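Local structure of fibronectin type-III domain-containing protein (Caldanaerobacter subterraneus subsp. tengcongensis, 7JGU) at residues V3-V8 with E28-K33; F10-I15 with L22-S27; N18-L23 with L61-K66; A32-I37 with I72-L77. The protein is of unknown function, but this piece of it is a fibronectin type III-like domain whose natural form is extremely heat-stable, owing in part to surface salt bridges. One frame throughout, in Å; residues are numbered along the deposited sequence.

Interaction 1: V3-V8 with E28-K33; sequences VPDEPV and ETKGAK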
loop_
_atom_site.group_PDB
_atom_site.type_symbol
_atom_site.label_atom_id
_atom_site.label_comp_id
_atom_site.label_asym_id
_atom_site.label_seq_id
_atom_site.Cartn_x
_atom_site.Cartn_y
_atom_site.Cartn_z
ATOM N N VAL A 3 -18.886 4.079 4.988
ATOM C CA VAL A 3 -17.648 3.505 4.465
ATOM C C VAL A 3 -16.518 3.849 5.426
ATOM O O VAL A 3 -16.663 4.746 6.272
ATOM C CB VAL A 3 -17.350 3.975 3.032
ATOM C CG1 VAL A 3 -18.550 3.734 2.143
ATOM C CG2 VAL A 3 -16.934 5.441 3.007
ATOM N N PRO A 4 -15.380 3.180 5.342
ATOM C CA PRO A 4 -14.299 3.482 6.276
ATOM C C PRO A 4 -13.707 4.846 6.012
ATOM O O PRO A 4 -13.826 5.425 4.925
ATOM C CB PRO A 4 -13.256 2.396 5.995
ATOM C CG PRO A 4 -13.987 1.343 5.204
ATOM C CD PRO A 4 -15.024 2.075 4.437
ATOM N N ASP A 5 -13.023 5.336 7.034
ATOM C CA ASP A 5 -12.166 6.489 6.867
ATOM C C ASP A 5 -11.056 6.165 5.868
ATOM O O ASP A 5 -10.716 5.011 5.621
ATOM C CB ASP A 5 -11.504 6.835 8.199
ATOM C CG ASP A 5 -12.431 7.545 9.184
ATOM O OD1 ASP A 5 -13.594 7.840 8.856
ATOM O OD2 ASP A 5 -11.982 7.816 10.316
ATOM N N GLU A 6 -10.482 7.198 5.301
ATOM C CA GLU A 6 -9.259 7.021 4.517
ATOM C C GLU A 6 -8.099 6.684 5.449
ATOM O O GLU A 6 -7.956 7.316 6.500
ATOM C CB GLU A 6 -9.019 8.344 3.800
ATOM C CG GLU A 6 -7.934 8.359 2.799
ATOM C CD GLU A 6 -7.750 9.739 2.170
ATOM O OE1 GLU A 6 -8.747 10.313 1.678
ATOM O OE2 GLU A 6 -6.616 10.254 2.169
ATOM N N PRO A 7 -7.259 5.687 5.123
ATOM C CA PRO A 7 -6.073 5.443 5.947
ATOM C C PRO A 7 -5.155 6.643 5.936
ATOM O O PRO A 7 -5.075 7.378 4.953
ATOM C CB PRO A 7 -5.411 4.228 5.284
ATOM C CG PRO A 7 -6.507 3.562 4.541
ATOM C CD PRO A 7 -7.371 4.689 4.037
ATOM N N VAL A 8 -4.438 6.787 7.040
ATOM C CA VAL A 8 -3.405 7.799 7.189
ATOM C C VAL A 8 -2.127 7.093 7.608
ATOM O O VAL A 8 -2.117 5.894 7.885
ATOM C CB VAL A 8 -3.803 8.926 8.163
ATOM C CG1 VAL A 8 -5.019 9.677 7.617
ATOM C CG2 VAL A 8 -4.099 8.382 9.547
ATOM N N GLU A 28 -4.295 1.947 11.685
ATOM C CA GLU A 28 -5.604 1.350 11.876
ATOM C C GLU A 28 -6.643 2.390 11.482
ATOM O O GLU A 28 -6.497 3.568 11.781
ATOM C CB GLU A 28 -5.767 0.965 13.338
ATOM C CG GLU A 28 -6.980 0.111 13.591
ATOM C CD GLU A 28 -7.012 -0.485 14.986
ATOM O OE1 GLU A 28 -8.002 -1.163 15.296
ATOM O OE2 GLU A 28 -6.052 -0.279 15.764
ATOM N N THR A 29 -7.692 1.951 10.803
ATOM C CA THR A 29 -8.634 2.834 10.139
ATOM C C THR A 29 -10.055 2.535 10.594
ATOM O O THR A 29 -10.508 1.394 10.516
ATOM C CB THR A 29 -8.491 2.652 8.631
ATOM O OG1 THR A 29 -7.139 2.933 8.232
ATOM C CG2 THR A 29 -9.418 3.544 7.873
ATOM N N LYS A 30 -10.765 3.569 11.040
ATOM C CA LYS A 30 -12.137 3.396 11.492
ATOM C C LYS A 30 -12.982 2.780 10.394
ATOM O O LYS A 30 -12.986 3.253 9.252
ATOM C CB LYS A 30 -12.712 4.752 11.887
ATOM C CG LYS A 30 -14.121 4.686 12.402
ATOM C CD LYS A 30 -15.112 4.988 11.283
ATOM C CE LYS A 30 -16.481 5.339 11.830
ATOM N NZ LYS A 30 -17.450 5.529 10.720
ATOM N N GLY A 31 -13.725 1.729 10.754
ATOM C CA GLY A 31 -14.662 1.108 9.853
ATOM C C GLY A 31 -14.061 0.101 8.900
ATOM O O GLY A 31 -14.809 -0.581 8.192
ATOM N N ALA A 32 -12.741 -0.015 8.830
ATOM C CA ALA A 32 -12.129 -0.887 7.844
ATOM C C ALA A 32 -12.275 -2.340 8.243
ATOM O O ALA A 32 -11.956 -2.718 9.375
ATOM C CB ALA A 32 -10.643 -0.562 7.691
ATOM N N LYS A 33 -12.756 -3.154 7.307
ATOM C CA LYS A 33 -12.710 -4.601 7.431
ATOM C C LYS A 33 -11.503 -5.195 6.717
ATOM O O LYS A 33 -11.018 -6.253 7.110
ATOM C CB LYS A 33 -13.986 -5.228 6.859
ATOM C CG LYS A 33 -15.238 -4.849 7.611
ATOM C CD LYS A 33 -15.222 -5.411 9.017
ATOM C CE LYS A 33 -16.494 -5.063 9.767
ATOM N NZ LYS A 33 -17.577 -6.010 9.433
HETATM O O HOH W 1 -17.129 3.122 9.013
HETATM O O HOH W 2 -15.905 6.827 7.936
HETATM O O HOH W 3 -9.756 6.238 11.007
#
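Asp5 N donates to Lys30 O over 3.0 Å, at 153° at the hydrogen and in the carbonyl plane. This is the one direct hydrogen bond between residues 3-8, in the N-terminal part of the fibronectin type III sandwich, and residues 28-33 of the B-C loop. Beside it, Thr29 presses CG2, set anti to its backbone N, against Asp5 O at a tight 3.0 Å. The other branch, OG1, approaches Pro7 obliquely, 3.7 Å from its CB, while hydrogen-bonding Ser27 O. An alanine here would lose both branches and would probably loosen the packing on Asp5 and Pro7. Farther along, Pro4 CB lies 4.3 Å from Ala32 CB. A type II beta turn from Thr29 to Ala32 positions these groups, closed by Ala32 N on Thr29 O. Gly31 takes a phi of 83° in it, and a CB there would stand just 3.2 Å from Pro4 CA. Outermost come the charges: Asp5 OD1 and Lys30 NZ, 4.9 Å apart, are not in contact; a water donates to Asp5 OD1 and Val3 O and accepts a weak bond from Lys30 NZ. Another water accepts from Lys30 N and donates to Asp5 OD2 at 2.8 Å.

Interaction 2: F10-I15 with L22-S27; sequences FWVESI and LLLTWS. Unlike the reference sequence in segment 22-27: Leu23 (reference Arg), Thr25 (reference Arg).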
loop_
_atom_site.group_PDB
_atom_site.type_symbol
_atom_site.label_atom_id
_atom_site.label_comp_id
_atom_site.label_asym_id
_atom_site.label_seq_id
_atom_site.Cartn_x
_atom_site.Cartn_y
_atom_site.Cartn_z
ATOM N N PHE A 10 0.338 6.286 5.747
ATOM C CA PHE A 10 0.694 5.271 4.753
ATOM C C PHE A 10 2.134 5.525 4.343
ATOM O O PHE A 10 2.440 6.562 3.744
ATOM C CB PHE A 10 -0.232 5.368 3.549
ATOM C CG PHE A 10 0.026 4.355 2.467
ATOM C CD1 PHE A 10 0.562 3.123 2.753
ATOM C CD2 PHE A 10 -0.306 4.648 1.163
ATOM C CE1 PHE A 10 0.776 2.204 1.721
ATOM C CE2 PHE A 10 -0.093 3.750 0.158
ATOM C CZ PHE A 10 0.420 2.528 0.446
ATOM N N TRP A 11 3.014 4.608 4.701
ATOM C CA TRP A 11 4.443 4.731 4.476
ATOM C C TRP A 11 4.953 3.506 3.745
ATOM O O TRP A 11 4.502 2.388 3.983
ATOM C CB TRP A 11 5.167 4.840 5.812
ATOM C CG TRP A 11 4.696 6.008 6.638
ATOM C CD1 TRP A 11 4.285 7.230 6.179
ATOM C CD2 TRP A 11 4.565 6.057 8.060
ATOM N NE1 TRP A 11 3.916 8.029 7.221
ATOM C CE2 TRP A 11 4.065 7.333 8.395
ATOM C CE3 TRP A 11 4.803 5.138 9.086
ATOM C CZ2 TRP A 11 3.825 7.721 9.709
ATOM C CZ3 TRP A 11 4.554 5.520 10.392
ATOM C CH2 TRP A 11 4.072 6.802 10.696
ATOM N N VAL A 12 5.933 3.731 2.884
ATOM C CA VAL A 12 6.585 2.680 2.129
ATOM C C VAL A 12 8.024 2.675 2.610
ATOM O O VAL A 12 8.725 3.682 2.469
ATOM C CB VAL A 12 6.491 2.947 0.624
ATOM C CG1 VAL A 12 7.217 1.874 -0.171
ATOM C CG2 VAL A 12 5.042 3.037 0.181
ATOM N N GLU A 13 8.449 1.569 3.205
ATOM C CA GLU A 13 9.689 1.501 3.954
ATOM C C GLU A 13 10.621 0.471 3.342
ATOM O O GLU A 13 10.193 -0.565 2.825
ATOM C CB GLU A 13 9.419 1.146 5.426
ATOM C CG GLU A 13 8.677 2.236 6.198
ATOM C CD GLU A 13 8.074 1.726 7.490
ATOM O OE1 GLU A 13 8.448 0.612 7.913
ATOM O OE2 GLU A 13 7.225 2.432 8.077
ATOM N N SER A 14 11.906 0.782 3.405
ATOM C CA SER A 14 12.928 -0.133 2.948
ATOM C C SER A 14 13.109 -1.248 3.966
ATOM O O SER A 14 12.784 -1.101 5.153
ATOM C CB SER A 14 14.253 0.610 2.780
ATOM O OG SER A 14 14.760 1.009 4.041
ATOM N N ILE A 15 13.606 -2.373 3.485
ATOM C CA ILE A 15 13.988 -3.507 4.322
ATOM C C ILE A 15 15.502 -3.580 4.251
ATOM O O ILE A 15 16.062 -3.537 3.148
ATOM C CB ILE A 15 13.338 -4.801 3.802
ATOM C CG1 ILE A 15 11.821 -4.731 4.029
ATOM C CG2 ILE A 15 13.887 -6.015 4.477
ATOM C CD1 ILE A 15 11.013 -5.209 2.866
ATOM N N LEU A 22 9.632 -4.097 -0.598
ATOM C CA LEU A 22 9.268 -2.914 0.169
ATOM C C LEU A 22 8.205 -3.298 1.184
ATOM O O LEU A 22 7.368 -4.168 0.916
ATOM C CB LEU A 22 8.730 -1.802 -0.738
ATOM C CG LEU A 22 9.794 -1.151 -1.629
ATOM C CD1 LEU A 22 9.132 -0.255 -2.679
ATOM C CD2 LEU A 22 10.794 -0.373 -0.796
ATOM N N LEU A 23 8.234 -2.637 2.338
ATOM C CA LEU A 23 7.268 -2.864 3.405
ATOM C C LEU A 23 6.318 -1.688 3.455
ATOM O O LEU A 23 6.729 -0.555 3.703
ATOM C CB LEU A 23 7.982 -3.039 4.733
ATOM C CG LEU A 23 7.053 -3.181 5.940
ATOM C CD1 LEU A 23 6.111 -4.356 5.795
ATOM C CD2 LEU A 23 7.872 -3.359 7.200
ATOM N N LEU A 24 5.075 -1.947 3.156
ATOM C CA LEU A 24 4.035 -0.933 3.267
ATOM C C LEU A 24 3.381 -1.031 4.636
ATOM O O LEU A 24 3.101 -2.123 5.115
ATOM C CB LEU A 24 2.962 -1.195 2.209
ATOM C CG LEU A 24 3.281 -0.735 0.793
ATOM C CD1 LEU A 24 4.621 -1.250 0.295
ATOM C CD2 LEU A 24 2.166 -1.132 -0.150
ATOM N N THR A 25 3.112 0.115 5.245
ATOM C CA THR A 25 2.402 0.121 6.510
ATOM C C THR A 25 1.476 1.323 6.556
ATOM O O THR A 25 1.674 2.318 5.854
ATOM C CB THR A 25 3.344 0.134 7.712
ATOM O OG1 THR A 25 2.594 -0.197 8.883
ATOM C CG2 THR A 25 3.949 1.497 7.899
ATOM N N TRP A 26 0.452 1.218 7.389
ATOM C CA TRP A 26 -0.546 2.271 7.492
ATOM C C TRP A 26 -1.223 2.163 8.852
ATOM O O TRP A 26 -1.089 1.173 9.569
ATOM C CB TRP A 26 -1.578 2.199 6.346
ATOM C CG TRP A 26 -2.212 0.858 6.236
ATOM C CD1 TRP A 26 -3.332 0.422 6.879
ATOM C CD2 TRP A 26 -1.749 -0.255 5.457
ATOM N NE1 TRP A 26 -3.582 -0.868 6.561
ATOM C CE2 TRP A 26 -2.644 -1.313 5.675
ATOM C CE3 TRP A 26 -0.664 -0.452 4.603
ATOM C CZ2 TRP A 26 -2.494 -2.551 5.091
ATOM C CZ3 TRP A 26 -0.526 -1.676 4.010
ATOM C CH2 TRP A 26 -1.419 -2.717 4.267
ATOM N N SER A 27 -1.997 3.188 9.174
ATOM C CA SER A 27 -2.640 3.220 10.477
ATOM C C SER A 27 -3.916 2.382 10.488
ATOM O O SER A 27 -4.559 2.162 9.470
ATOM C CB SER A 27 -2.992 4.653 10.844
ATOM O OG SER A 27 -4.000 5.138 9.975
#
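Thr25 O is gripped by one hydrogen bond and two softer contacts. Trp11 N donates to it over 2.9 Å at a nearly straight 168°, Phe10 CA adds a CA-H...O contact at 3.3 Å, and Phe10 CD1 brings the ring edge up in plane. The frame is the antiparallel A-B hairpin of the fibronectin type III sandwich, with Trp11-Thr25 and Glu13-Leu23 as hydrogen-bonded pairs and Val12-Leu24 as a non-hydrogen-bonded pair between them. Phe10, its CG anti to the backbone N, lies beside Leu24 and touches Leu24 CG with CE1 at 4.0 Å. The same ring reaches Phe69 and Leu71 of the facing sheet, so an alanine here would probably leave the core between the sheets less well packed. On the other face, Thr25 and Leu23 stand where the natural sequence has arginines. Thr25 CG2, in the crowded position between N and carbonyl carbon, meets Glu13 OE2 at 3.4 Å and Trp11 CE3 at 3.9 Å, while its OG1 bonds Leu54 O. The Glu13 carboxylate thus faces a methyl. Inward, Val12 CG1, anti to its backbone N, sits 3.8 Å from Leu22 CD1 and 4.1 Å from Leu24 CD1.

Interaction 3: N18-L23 with L61-K66; sequences NDHTLL and LSPNTK. Unlike the reference sequence in segment 18-23: Leu23 (reference Arg).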
loop_
_atom_site.group_PDB
_atom_site.type_symbol
_atom_site.label_atom_id
_atom_site.label_comp_id
_atom_site.label_asym_id
_atom_site.label_seq_id
_atom_site.Cartn_x
_atom_site.Cartn_y
_atom_site.Cartn_z
ATOM N N ASN A 18 17.958 -5.182 1.359
ATOM C CA ASN A 18 17.135 -5.898 0.396
ATOM C C ASN A 18 16.600 -4.894 -0.617
ATOM O O ASN A 18 15.884 -3.954 -0.251
ATOM C CB ASN A 18 15.971 -6.571 1.131
ATOM C CG ASN A 18 15.251 -7.582 0.278
ATOM O OD1 ASN A 18 14.733 -7.264 -0.797
ATOM N ND2 ASN A 18 15.183 -8.814 0.758
ATOM N N ASP A 19 16.935 -5.109 -1.890
ATOM C CA ASP A 19 16.546 -4.215 -2.973
ATOM C C ASP A 19 15.417 -4.779 -3.826
ATOM O O ASP A 19 15.138 -4.247 -4.907
ATOM C CB ASP A 19 17.752 -3.885 -3.854
ATOM C CG ASP A 19 18.889 -3.240 -3.076
ATOM O OD1 ASP A 19 18.620 -2.540 -2.076
ATOM O OD2 ASP A 19 20.055 -3.435 -3.471
ATOM N N HIS A 20 14.747 -5.829 -3.359
ATOM C CA HIS A 20 13.687 -6.479 -4.112
ATOM C C HIS A 20 12.353 -6.466 -3.382
ATOM O O HIS A 20 11.399 -7.096 -3.841
ATOM C CB HIS A 20 14.081 -7.922 -4.396
ATOM C CG HIS A 20 15.201 -8.044 -5.373
ATOM N ND1 HIS A 20 16.525 -8.044 -4.997
ATOM C CD2 HIS A 20 15.195 -8.122 -6.725
ATOM C CE1 HIS A 20 17.285 -8.149 -6.074
ATOM N NE2 HIS A 20 16.501 -8.204 -7.136
ATOM N N THR A 21 12.270 -5.770 -2.260
ATOM C CA THR A 21 11.094 -5.829 -1.408
ATOM C C THR A 21 10.898 -4.462 -0.794
ATOM O O THR A 21 11.862 -3.769 -0.477
ATOM C CB THR A 21 11.325 -6.826 -0.253
ATOM O OG1 THR A 21 11.886 -8.049 -0.752
ATOM C CG2 THR A 21 10.038 -7.110 0.484
ATOM N N LEU A 22 9.632 -4.097 -0.598
ATOM C CA LEU A 22 9.268 -2.914 0.169
ATOM C C LEU A 22 8.205 -3.298 1.184
ATOM O O LEU A 22 7.368 -4.168 0.916
ATOM C CB LEU A 22 8.730 -1.802 -0.738
ATOM C CG LEU A 22 9.794 -1.151 -1.629
ATOM C CD1 LEU A 22 9.132 -0.255 -2.679
ATOM C CD2 LEU A 22 10.794 -0.373 -0.796
ATOM N N LEU A 23 8.234 -2.637 2.338
ATOM C CA LEU A 23 7.268 -2.864 3.405
ATOM C C LEU A 23 6.318 -1.688 3.455
ATOM O O LEU A 23 6.729 -0.555 3.703
ATOM C CB LEU A 23 7.982 -3.039 4.733
ATOM C CG LEU A 23 7.053 -3.181 5.940
ATOM C CD1 LEU A 23 6.111 -4.356 5.795
ATOM C CD2 LEU A 23 7.872 -3.359 7.200
ATOM N N LEU A 61 10.269 -7.070 -6.495
ATOM C CA LEU A 61 10.461 -5.768 -7.108
ATOM C C LEU A 61 11.844 -5.673 -7.739
ATOM O O LEU A 61 12.741 -6.465 -7.447
ATOM C CB LEU A 61 10.290 -4.669 -6.054
ATOM C CG LEU A 61 8.897 -4.616 -5.423
ATOM C CD1 LEU A 61 8.868 -3.537 -4.366
ATOM C CD2 LEU A 61 7.814 -4.393 -6.458
ATOM N N SER A 62 12.002 -4.693 -8.612
ATOM C CA SER A 62 13.286 -4.457 -9.262
ATOM C C SER A 62 14.127 -3.482 -8.448
ATOM O O SER A 62 13.591 -2.533 -7.867
ATOM C CB SER A 62 13.061 -3.865 -10.646
ATOM O OG SER A 62 12.437 -4.810 -11.500
ATOM N N PRO A 63 15.445 -3.678 -8.387
ATOM C CA PRO A 63 16.304 -2.707 -7.704
ATOM C C PRO A 63 16.288 -1.346 -8.391
ATOM O O PRO A 63 15.948 -1.195 -9.573
ATOM C CB PRO A 63 17.707 -3.331 -7.788
ATOM C CG PRO A 63 17.477 -4.785 -8.011
ATOM C CD PRO A 63 16.180 -4.895 -8.777
ATOM N N ASN A 64 16.675 -0.340 -7.619
ATOM C CA ASN A 64 16.918 1.011 -8.124
ATOM C C ASN A 64 15.687 1.628 -8.757
ATOM O O ASN A 64 15.785 2.441 -9.678
ATOM C CB ASN A 64 18.093 1.037 -9.095
ATOM C CG ASN A 64 19.361 0.631 -8.436
ATOM O OD1 ASN A 64 19.674 1.118 -7.352
ATOM N ND2 ASN A 64 20.093 -0.285 -9.057
ATOM N N THR A 65 14.511 1.296 -8.248
ATOM C CA THR A 65 13.268 1.723 -8.868
ATOM C C THR A 65 12.420 2.439 -7.833
ATOM O O THR A 65 12.333 2.003 -6.678
ATOM C CB THR A 65 12.538 0.486 -9.420
ATOM O OG1 THR A 65 13.404 -0.192 -10.348
ATOM C CG2 THR A 65 11.230 0.873 -10.116
ATOM N N LYS A 66 11.801 3.541 -8.251
ATOM C CA LYS A 66 10.828 4.254 -7.439
ATOM C C LYS A 66 9.471 3.616 -7.666
ATOM O O LYS A 66 8.994 3.521 -8.803
ATOM C CB LYS A 66 10.794 5.732 -7.812
ATOM C CG LYS A 66 9.793 6.523 -6.986
ATOM C CD LYS A 66 9.663 7.942 -7.505
ATOM C CE LYS A 66 8.735 8.762 -6.635
ATOM N NZ LYS A 66 9.399 9.180 -5.365
#
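Two side-chain crossings define this join at one end of the fibronectin type III sandwich, where the start of strand 21-25 meets the E-F loop that precedes strand 66-75. The leucines cross at about a right angle: Leu61 CD1 comes against the Leu22 tip, 3.7 Å from CD1 and equally close to CG. The second pair crosses obliquely, His20 NE2 lying 3.7 Å from Pro63 CG. His20 CG stands beside its own backbone N (chi1 -70°), which also brings CD2 within 3.0 Å of Leu61 O. Between the crossings, Leu61 N donates to His20 O over 2.9 Å; the bond is fairly straight at 164°, yet the donor stands 37° above the carbonyl plane. Asp19 adds a contact of its O with Pro63 CA at 3.4 Å. The loop is further held by Thr65 OG1 bonding Pro63 O and by Tyr67 OH bonding Ser62 N, consistent with the tyrosine corner of this fold. The chain turns a corner at Asp19 and His20, and the Asn18 side chain braces it: Asn18 OD1 accepts from His20 N at 2.9 Å, an Asx turn, and also from Thr21 OG1 at 3.0 Å, from above its carbonyl plane.

Interaction 4: A32-I37 with I72-L77; sequences AKYYEI and IAVNEL. Unlike the reference sequence in segment 72-77: Ile72 (reference Arg).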
loop_
_atom_site.group_PDB
_atom_site.type_symbol
_atom_site.label_atom_id
_atom_site.label_comp_id
_atom_site.label_asym_id
_atom_site.label_seq_id
_atom_site.Cartn_x
_atom_site.Cartn_y
_atom_site.Cartn_z
ATOM N N ALA A 32 -12.741 -0.015 8.830
ATOM C CA ALA A 32 -12.129 -0.887 7.844
ATOM C C ALA A 32 -12.275 -2.340 8.243
ATOM O O ALA A 32 -11.956 -2.718 9.375
ATOM C CB ALA A 32 -10.643 -0.562 7.691
ATOM N N LYS A 33 -12.756 -3.154 7.307
ATOM C CA LYS A 33 -12.710 -4.601 7.431
ATOM C C LYS A 33 -11.503 -5.195 6.717
ATOM O O LYS A 33 -11.018 -6.253 7.110
ATOM C CB LYS A 33 -13.986 -5.228 6.859
ATOM C CG LYS A 33 -15.238 -4.849 7.611
ATOM C CD LYS A 33 -15.222 -5.411 9.017
ATOM C CE LYS A 33 -16.494 -5.063 9.767
ATOM N NZ LYS A 33 -17.577 -6.010 9.433
ATOM N N TYR A 34 -11.019 -4.537 5.670
ATOM C CA TYR A 34 -9.771 -4.932 5.032
ATOM C C TYR A 34 -9.254 -3.741 4.255
ATOM O O TYR A 34 -9.898 -2.694 4.178
ATOM C CB TYR A 34 -9.926 -6.183 4.170
ATOM C CG TYR A 34 -10.743 -6.061 2.918
ATOM C CD1 TYR A 34 -12.111 -6.272 2.935
ATOM C CD2 TYR A 34 -10.144 -5.812 1.700
ATOM C CE1 TYR A 34 -12.852 -6.213 1.776
ATOM C CE2 TYR A 34 -10.879 -5.752 0.540
ATOM C CZ TYR A 34 -12.225 -5.948 0.583
ATOM O OH TYR A 34 -12.941 -5.896 -0.599
ATOM N N TYR A 35 -8.064 -3.921 3.687
ATOM C CA TYR A 35 -7.367 -2.917 2.911
ATOM C C TYR A 35 -6.946 -3.543 1.593
ATOM O O TYR A 35 -6.665 -4.741 1.535
ATOM C CB TYR A 35 -6.126 -2.421 3.658
ATOM C CG TYR A 35 -6.414 -1.918 5.041
ATOM C CD1 TYR A 35 -6.424 -2.780 6.125
ATOM C CD2 TYR A 35 -6.714 -0.593 5.265
ATOM C CE1 TYR A 35 -6.713 -2.321 7.414
ATOM C CE2 TYR A 35 -6.997 -0.128 6.544
ATOM C CZ TYR A 35 -7.000 -0.993 7.609
ATOM O OH TYR A 35 -7.286 -0.534 8.883
ATOM N N GLU A 36 -6.902 -2.721 0.552
ATOM C CA GLU A 36 -6.481 -3.176 -0.762
ATOM C C GLU A 36 -5.390 -2.260 -1.283
ATOM O O GLU A 36 -5.496 -1.039 -1.175
ATOM C CB GLU A 36 -7.654 -3.216 -1.742
ATOM C CG GLU A 36 -7.411 -4.064 -2.973
ATOM C CD GLU A 36 -8.677 -4.485 -3.683
ATOM O OE1 GLU A 36 -9.789 -4.267 -3.151
ATOM O OE2 GLU A 36 -8.557 -5.043 -4.789
ATOM N N ILE A 37 -4.341 -2.861 -1.817
ATOM C CA ILE A 37 -3.162 -2.168 -2.290
ATOM C C ILE A 37 -3.043 -2.336 -3.787
ATOM O O ILE A 37 -3.189 -3.442 -4.313
ATOM C CB ILE A 37 -1.915 -2.782 -1.623
ATOM C CG1 ILE A 37 -2.045 -2.775 -0.104
ATOM C CG2 ILE A 37 -0.655 -2.104 -2.131
ATOM C CD1 ILE A 37 -1.075 -3.745 0.557
ATOM N N ILE A 72 -6.568 1.655 -0.220
ATOM C CA ILE A 72 -7.925 1.946 0.228
ATOM C C ILE A 72 -8.261 1.067 1.421
ATOM O O ILE A 72 -7.717 -0.030 1.590
ATOM C CB ILE A 72 -8.993 1.741 -0.855
ATOM C CG1 ILE A 72 -8.726 0.469 -1.666
ATOM C CG2 ILE A 72 -9.017 2.926 -1.755
ATOM C CD1 ILE A 72 -9.945 -0.044 -2.435
ATOM N N ALA A 73 -9.212 1.544 2.223
ATOM C CA ALA A 73 -9.850 0.736 3.250
ATOM C C ALA A 73 -11.244 0.387 2.742
ATOM O O ALA A 73 -11.878 1.190 2.064
ATOM C CB ALA A 73 -9.970 1.520 4.545
ATOM N N VAL A 74 -11.730 -0.797 3.107
ATOM C CA VAL A 74 -12.977 -1.317 2.553
ATOM C C VAL A 74 -13.817 -1.933 3.661
ATOM O O VAL A 74 -13.296 -2.577 4.579
ATOM C CB VAL A 74 -12.674 -2.380 1.483
ATOM C CG1 VAL A 74 -13.944 -2.782 0.765
ATOM C CG2 VAL A 74 -11.636 -1.883 0.489
ATOM N N ASN A 75 -15.127 -1.724 3.586
ATOM C CA ASN A 75 -16.075 -2.486 4.392
ATOM C C ASN A 75 -17.268 -2.823 3.508
ATOM O O ASN A 75 -17.256 -2.568 2.297
ATOM C CB ASN A 75 -16.420 -1.782 5.711
ATOM C CG ASN A 75 -17.230 -0.530 5.526
ATOM O OD1 ASN A 75 -17.872 -0.321 4.507
ATOM N ND2 ASN A 75 -17.210 0.321 6.535
ATOM N N GLU A 76 -18.307 -3.387 4.136
ATOM C CA GLU A 76 -19.460 -3.875 3.386
ATOM C C GLU A 76 -20.167 -2.754 2.641
ATOM O O GLU A 76 -20.861 -3.010 1.647
ATOM C CB GLU A 76 -20.457 -4.559 4.329
ATOM C CG GLU A 76 -19.877 -5.731 5.090
ATOM C CD GLU A 76 -19.372 -5.342 6.465
ATOM O OE1 GLU A 76 -19.003 -4.153 6.662
ATOM O OE2 GLU A 76 -19.348 -6.224 7.353
ATOM N N LEU A 77 -20.038 -1.520 3.115
ATOM C CA LEU A 77 -20.721 -0.396 2.496
ATOM C C LEU A 77 -19.944 0.174 1.323
ATOM O O LEU A 77 -20.526 0.865 0.481
ATOM C CB LEU A 77 -20.962 0.702 3.536
ATOM C CG LEU A 77 -21.989 0.425 4.637
ATOM C CD1 LEU A 77 -23.372 0.257 4.031
ATOM C CD2 LEU A 77 -21.623 -0.792 5.490
#
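Backbone hydrogen bonds make the first group. Strands 34-41 and 66-75, C and F of the fibronectin type III sandwich, run antiparallel, with Glu36 and Ile72 exchanging two bonds. Farther along lies a classic beta bulge: Val74 O accepts from both Lys33 N, at 2.8 Å, and Tyr34 N, at 3.2 Å, each donor in the carbonyl plane, while Val74 N donates back to Tyr34 O. The ionic group is one salt bridge. Lys33, bent at chi2 (-66°) and chi4 (83°), brings NZ to 2.7 Å from Glu76 OE2, on the syn lone pair. A CH-pi contact is the third kind. Tyr34 holds its ring in the crowded position between N and carbonyl carbon, alongside Val74, whose CB stands 3.8 Å from the ring centroid and 15° off the normal. Apolar packing completes the set. Ala73 CB meets Ala32 CB at 3.8 Å and Tyr35 CE2 at 3.9 Å. On the face shared with Tyr34 and Val74, Ile72, an arginine in the natural sequence, lays CG1 3.8 Å from Glu36 CB. These are the central strands of a four-stranded sheet: strand 44-51 bonds to Tyr35 and Ile37, strand 78-88 to Ala73, and the Tyr35 ring meets Trp26, just past strand 21-25 of the opposing sheet.

The four contacts span the sandwich from end to end, with centres of interactions 1 and 3 about 27 Å apart and on opposite sides of the chain's centre. Interactions 1 and 4, centred about 7 Å apart, share Ala32 and Lys33 and are linked by Gly31 O to Asn75 ND2 at 3.1 Å. Interactions 2 and 3 share Leu22 and Leu23, and Ile15 CD1 packs 3.2 Å from Thr21 CG2. Val8 O, probably bonded to Ser27 OG at 2.9 Å, joins interaction 1 to interaction 2. Across the core, Trp26 NE1 approaches Tyr35 CG at 3.4 Å, connecting interactions 2 and 4. A pentaethylene glycol, probably from crystallisation, lies about 4 Å from the Ile72 side chain.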